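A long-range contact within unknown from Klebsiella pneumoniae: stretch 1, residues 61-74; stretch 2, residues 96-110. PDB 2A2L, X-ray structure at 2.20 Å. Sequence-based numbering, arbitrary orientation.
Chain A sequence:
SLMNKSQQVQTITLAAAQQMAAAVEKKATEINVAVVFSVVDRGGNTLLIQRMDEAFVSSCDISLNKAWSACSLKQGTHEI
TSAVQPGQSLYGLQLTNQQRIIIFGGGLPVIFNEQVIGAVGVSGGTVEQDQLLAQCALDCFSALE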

# COMPACT_ATOMS: atom_id res chain seq x y z
N ASP A 61 -13.46 3.99 -8.44
CA ASP A 61 -12.01 4.11 -8.65
C ASP A 61 -11.73 4.25 -10.15
O ASP A 61 -11.11 5.22 -10.59
N ILE A 62 -12.20 3.27 -10.91
CA ILE A 62 -12.07 3.30 -12.37
C ILE A 62 -12.45 4.66 -12.95
O ILE A 62 -11.66 5.26 -13.69
N SER A 63 -13.64 5.15 -12.63
CA SER A 63 -14.13 6.41 -13.21
C SER A 63 -13.26 7.60 -12.85
O SER A 63 -12.91 8.39 -13.73
N LEU A 64 -12.92 7.73 -11.57
CA LEU A 64 -11.91 8.72 -11.12
C LEU A 64 -10.59 8.60 -11.87
O LEU A 64 -10.08 9.56 -12.42
N ASN A 65 -10.03 7.41 -11.92
CA ASN A 65 -8.72 7.29 -12.56
C ASN A 65 -8.68 7.49 -14.05
O ASN A 65 -7.66 7.88 -14.59
N LYS A 66 -9.80 7.21 -14.71
CA LYS A 66 -9.95 7.58 -16.11
C LYS A 66 -9.85 9.08 -16.25
O LYS A 66 -9.24 9.54 -17.19
N ALA A 67 -10.42 9.84 -15.31
CA ALA A 67 -10.35 11.30 -15.41
C ALA A 67 -8.90 11.73 -15.17
O ALA A 67 -8.33 12.49 -15.95
N TRP A 68 -8.32 11.22 -14.09
CA TRP A 68 -6.95 11.54 -13.75
C TRP A 68 -5.98 11.12 -14.84
O TRP A 68 -5.00 11.83 -15.09
N SER A 69 -6.26 10.00 -15.51
CA SER A 69 -5.44 9.56 -16.64
C SER A 69 -5.60 10.46 -17.85
O SER A 69 -4.63 10.86 -18.48
N ALA A 70 -6.85 10.77 -18.18
CA ALA A 70 -7.15 11.71 -19.25
C ALA A 70 -6.52 13.11 -19.08
O ALA A 70 -6.08 13.72 -20.06
N CYS A 71 -6.47 13.60 -17.85
CA CYS A 71 -5.87 14.90 -17.55
C CYS A 71 -4.35 14.78 -17.53
O CYS A 71 -3.66 15.66 -18.00
N SER A 72 -3.85 13.71 -16.92
CA SER A 72 -2.42 13.61 -16.67
C SER A 72 -1.69 13.40 -18.00
O SER A 72 -0.80 14.18 -18.33
N LEU A 73 -2.14 12.42 -18.81
CA LEU A 73 -1.53 12.11 -20.13
C LEU A 73 -2.07 12.95 -21.32
O LEU A 73 -1.64 12.76 -22.46
N LYS A 74 -3.01 13.83 -21.03
CA LYS A 74 -3.51 14.85 -21.97
C LYS A 74 -4.19 14.29 -23.21
O LYS A 74 -4.07 14.84 -24.29
N THR A 96 2.46 1.38 -13.75
CA THR A 96 3.01 2.57 -13.09
C THR A 96 1.94 3.40 -12.39
O THR A 96 0.75 3.12 -12.51
N ASN A 97 2.38 4.40 -11.62
CA ASN A 97 1.49 5.31 -10.91
C ASN A 97 0.43 4.67 -10.03
O ASN A 97 -0.73 5.07 -10.05
N GLN A 98 0.84 3.64 -9.28
CA GLN A 98 -0.05 2.88 -8.41
C GLN A 98 -1.23 2.26 -9.19
O GLN A 98 -2.31 2.05 -8.64
N GLN A 99 -0.98 1.97 -10.47
CA GLN A 99 -2.00 1.48 -11.40
C GLN A 99 -3.19 2.45 -11.60
O GLN A 99 -4.31 2.02 -11.79
N ARG A 100 -2.93 3.76 -11.58
CA ARG A 100 -3.99 4.75 -11.78
C ARG A 100 -4.24 4.99 -13.25
O ARG A 100 -5.27 5.58 -13.61
N ILE A 101 -3.29 4.58 -14.09
CA ILE A 101 -3.44 4.82 -15.53
C ILE A 101 -4.43 3.85 -16.16
O ILE A 101 -4.18 2.65 -16.21
N ILE A 102 -5.57 4.37 -16.61
CA ILE A 102 -6.57 3.53 -17.25
C ILE A 102 -6.36 3.47 -18.74
O ILE A 102 -5.95 4.46 -19.34
N ILE A 103 -6.60 2.30 -19.33
CA ILE A 103 -6.10 2.02 -20.68
C ILE A 103 -7.22 1.53 -21.58
O ILE A 103 -6.98 0.99 -22.66
N PHE A 104 -8.46 1.72 -21.14
CA PHE A 104 -9.60 1.57 -22.03
C PHE A 104 -10.44 2.83 -21.98
O PHE A 104 -10.37 3.60 -21.01
N GLY A 105 -11.21 3.06 -23.05
CA GLY A 105 -11.96 4.28 -23.23
C GLY A 105 -12.87 4.61 -22.06
O GLY A 105 -13.27 3.72 -21.29
N GLY A 106 -13.19 5.89 -21.91
CA GLY A 106 -14.13 6.32 -20.90
C GLY A 106 -13.67 7.56 -20.17
O GLY A 106 -14.38 8.08 -19.31
N GLY A 107 -12.46 8.03 -20.51
CA GLY A 107 -11.85 9.17 -19.84
C GLY A 107 -11.47 10.15 -20.92
O GLY A 107 -10.83 9.76 -21.89
N LEU A 108 -11.89 11.40 -20.78
CA LEU A 108 -11.52 12.44 -21.75
C LEU A 108 -10.95 13.67 -21.06
O LEU A 108 -11.44 14.06 -20.01
N PRO A 109 -9.89 14.27 -21.62
CA PRO A 109 -9.49 15.61 -21.19
C PRO A 109 -10.47 16.69 -21.65
O PRO A 109 -11.12 16.55 -22.69
N VAL A 110 -10.60 17.75 -20.86
CA VAL A 110 -11.45 18.88 -21.21
C VAL A 110 -10.56 19.99 -21.76
O VAL A 110 -9.68 20.48 -21.06

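Helix 61-72 lies across strand 107-110 at 46°, with the axes 6.4 Å apart at closest approach; the two stretches together bury 881 Å², summed over both sides. Such closeness depends on Gly107, where an ideal CB would sit 2.4 Å from Lys66 O. In the loop, an ideal CB on Gly106 would lie 2.4 Å from Lys66 NZ and would also be jammed against the preceding carbonyl O. Over the bare backbone of Gly107, Ala70 CB lies 3.6 Å from Gly107 C, and it also reaches Leu108 C at 3.4 Å and Pro109 CD at 3.8 Å.

Lys66 (m, then t throughout) runs extended along the loop. Lys66 CG meets Ile102 CG2 at 3.6 Å, Lys66 CE meets Phe104 CE1 at 3.7 Å, and Lys66 NZ donates to Gly105 O at 3.1 Å. Ile102 (m, m) points toward the helix and fills the hollow between Asn65 and Lys66, its CG1 being 3.7 Å from Asn65 CB and 3.6 Å from Lys66 N. Beside it Ser69 (m) accepts a hydrogen bond from the backbone, Ile102 N to Ser69 OG, 2.9 Å.

Arg100 (chi1 m, chi2 t, chi3 p) lays its guanidinium flat on Trp68 (t), with planes at 18° and Arg100 CZ 3.8 Å from the five-membered ring centroid. Asn65 (m) OD1 meets the guanidinium edge, accepting from Arg100 NE at 2.8 Å and Arg100 NH2 at 3.1 Å. At the indole edge, Trp68 CZ3 packs 4.0 Å from Ile101 CG1.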

# COMPACT_ATOMS: atom_id res chain seq x y z
CB ASP A 61 -11.29 2.84 -8.11
CG ASP A 61 -10.05 3.15 -7.27
OD1 ASP A 61 -9.99 4.25 -6.66
OD2 ASP A 61 -9.14 2.29 -7.19
CB ILE A 62 -12.94 2.23 -13.08
CG1 ILE A 62 -12.53 0.83 -12.66
CG2 ILE A 62 -12.82 2.39 -14.60
CD1 ILE A 62 -13.58 -0.22 -12.96
CB SER A 63 -15.58 6.66 -12.81
OG SER A 63 -15.86 8.06 -12.82
CB LEU A 64 -11.68 8.64 -9.60
CG LEU A 64 -10.77 9.70 -8.97
CD1 LEU A 64 -11.36 11.09 -9.15
CD2 LEU A 64 -10.43 9.42 -7.49
CB ASN A 65 -8.04 6.00 -12.16
CG ASN A 65 -7.83 5.92 -10.69
OD1 ASN A 65 -7.46 6.93 -10.05
ND2 ASN A 65 -8.08 4.76 -10.13
CB LYS A 66 -11.28 7.09 -16.69
CG LYS A 66 -11.33 5.59 -16.93
CD LYS A 66 -12.73 5.14 -17.31
CE LYS A 66 -12.75 3.78 -18.00
NZ LYS A 66 -14.16 3.40 -18.32
CB ALA A 67 -11.31 11.98 -14.41
CB TRP A 68 -6.57 10.96 -12.39
CG TRP A 68 -5.15 11.23 -12.01
CD1 TRP A 68 -4.67 12.30 -11.27
CD2 TRP A 68 -4.01 10.43 -12.33
NE1 TRP A 68 -3.31 12.20 -11.13
CE2 TRP A 68 -2.87 11.07 -11.78
CE3 TRP A 68 -3.83 9.25 -13.08
CZ2 TRP A 68 -1.58 10.56 -11.93
CZ3 TRP A 68 -2.54 8.76 -13.24
CH2 TRP A 68 -1.43 9.41 -12.66
CB SER A 69 -5.78 8.11 -17.01
OG SER A 69 -5.30 7.20 -16.05
CB ALA A 70 -8.63 11.82 -19.42
CB CYS A 71 -6.33 15.41 -16.18
SG CYS A 71 -5.61 17.01 -15.70
CB SER A 72 -2.14 12.53 -15.60
OG SER A 72 -0.76 12.22 -15.48
CB LEU A 73 -1.68 10.63 -20.47
CG LEU A 73 -1.23 9.51 -19.53
CD1 LEU A 73 -2.30 8.43 -19.51
CD2 LEU A 73 0.08 8.90 -19.99
CB LYS A 74 -2.41 15.87 -22.34
CG LYS A 74 -1.86 16.64 -21.12
CD LYS A 74 -0.58 17.42 -21.43
CE LYS A 74 0.28 17.55 -20.17
NZ LYS A 74 1.27 18.66 -20.22
CB THR A 96 3.81 3.44 -14.07
OG1 THR A 96 2.93 4.32 -14.78
CG2 THR A 96 4.56 2.56 -15.04
CB ASN A 97 0.82 6.24 -11.91
CG ASN A 97 1.75 7.25 -12.43
OD1 ASN A 97 1.95 8.28 -11.80
ND2 ASN A 97 2.38 6.97 -13.56
CB GLN A 98 -0.54 3.74 -7.23
CG GLN A 98 0.49 3.94 -6.10
CD GLN A 98 1.79 4.58 -6.58
OE1 GLN A 98 1.78 5.65 -7.19
NE2 GLN A 98 2.91 3.90 -6.33
CB GLN A 99 -2.45 0.07 -11.03
CG GLN A 99 -1.30 -0.98 -10.95
CD GLN A 99 -0.42 -0.92 -9.66
OE1 GLN A 99 -0.91 -0.80 -8.52
NE2 GLN A 99 0.89 -1.02 -9.86
CB ARG A 100 -3.65 6.10 -11.12
CG ARG A 100 -3.74 6.11 -9.61
CD ARG A 100 -3.77 7.54 -9.07
NE ARG A 100 -5.12 8.09 -9.15
CZ ARG A 100 -5.43 9.36 -8.90
NH1 ARG A 100 -4.47 10.20 -8.53
NH2 ARG A 100 -6.69 9.77 -9.01
CB ILE A 101 -2.10 4.87 -16.32
CG1 ILE A 101 -1.29 6.11 -15.90
CG2 ILE A 101 -2.38 4.97 -17.82
CD1 ILE A 101 0.13 6.11 -16.39
CB ILE A 102 -8.01 3.92 -16.89
CG1 ILE A 102 -8.16 4.08 -15.37
CG2 ILE A 102 -8.98 2.84 -17.36
CD1 ILE A 102 -7.93 2.80 -14.62
CB ILE A 103 -4.93 0.97 -20.67
CG1 ILE A 103 -5.34 -0.30 -19.92
CG2 ILE A 103 -3.67 1.60 -20.11
CD1 ILE A 103 -4.47 -1.49 -20.19
CB PHE A 104 -10.42 0.31 -21.73
CG PHE A 104 -10.57 0.01 -20.26
CD1 PHE A 104 -11.64 0.53 -19.52
CD2 PHE A 104 -9.63 -0.78 -19.61
CE1 PHE A 104 -11.75 0.26 -18.17
CE2 PHE A 104 -9.74 -1.04 -18.25
CZ PHE A 104 -10.81 -0.53 -17.53
CB LEU A 108 -12.73 12.81 -22.63
CG LEU A 108 -13.14 11.76 -23.67
CD1 LEU A 108 -14.44 12.11 -24.33
CD2 LEU A 108 -12.05 11.55 -24.74
CB PRO A 109 -8.14 15.79 -21.88
CG PRO A 109 -8.25 14.96 -23.09
CD PRO A 109 -8.99 13.74 -22.65
CB VAL A 110 -12.21 19.42 -19.97
CG1 VAL A 110 -13.10 20.60 -20.36
CG2 VAL A 110 -13.04 18.33 -19.31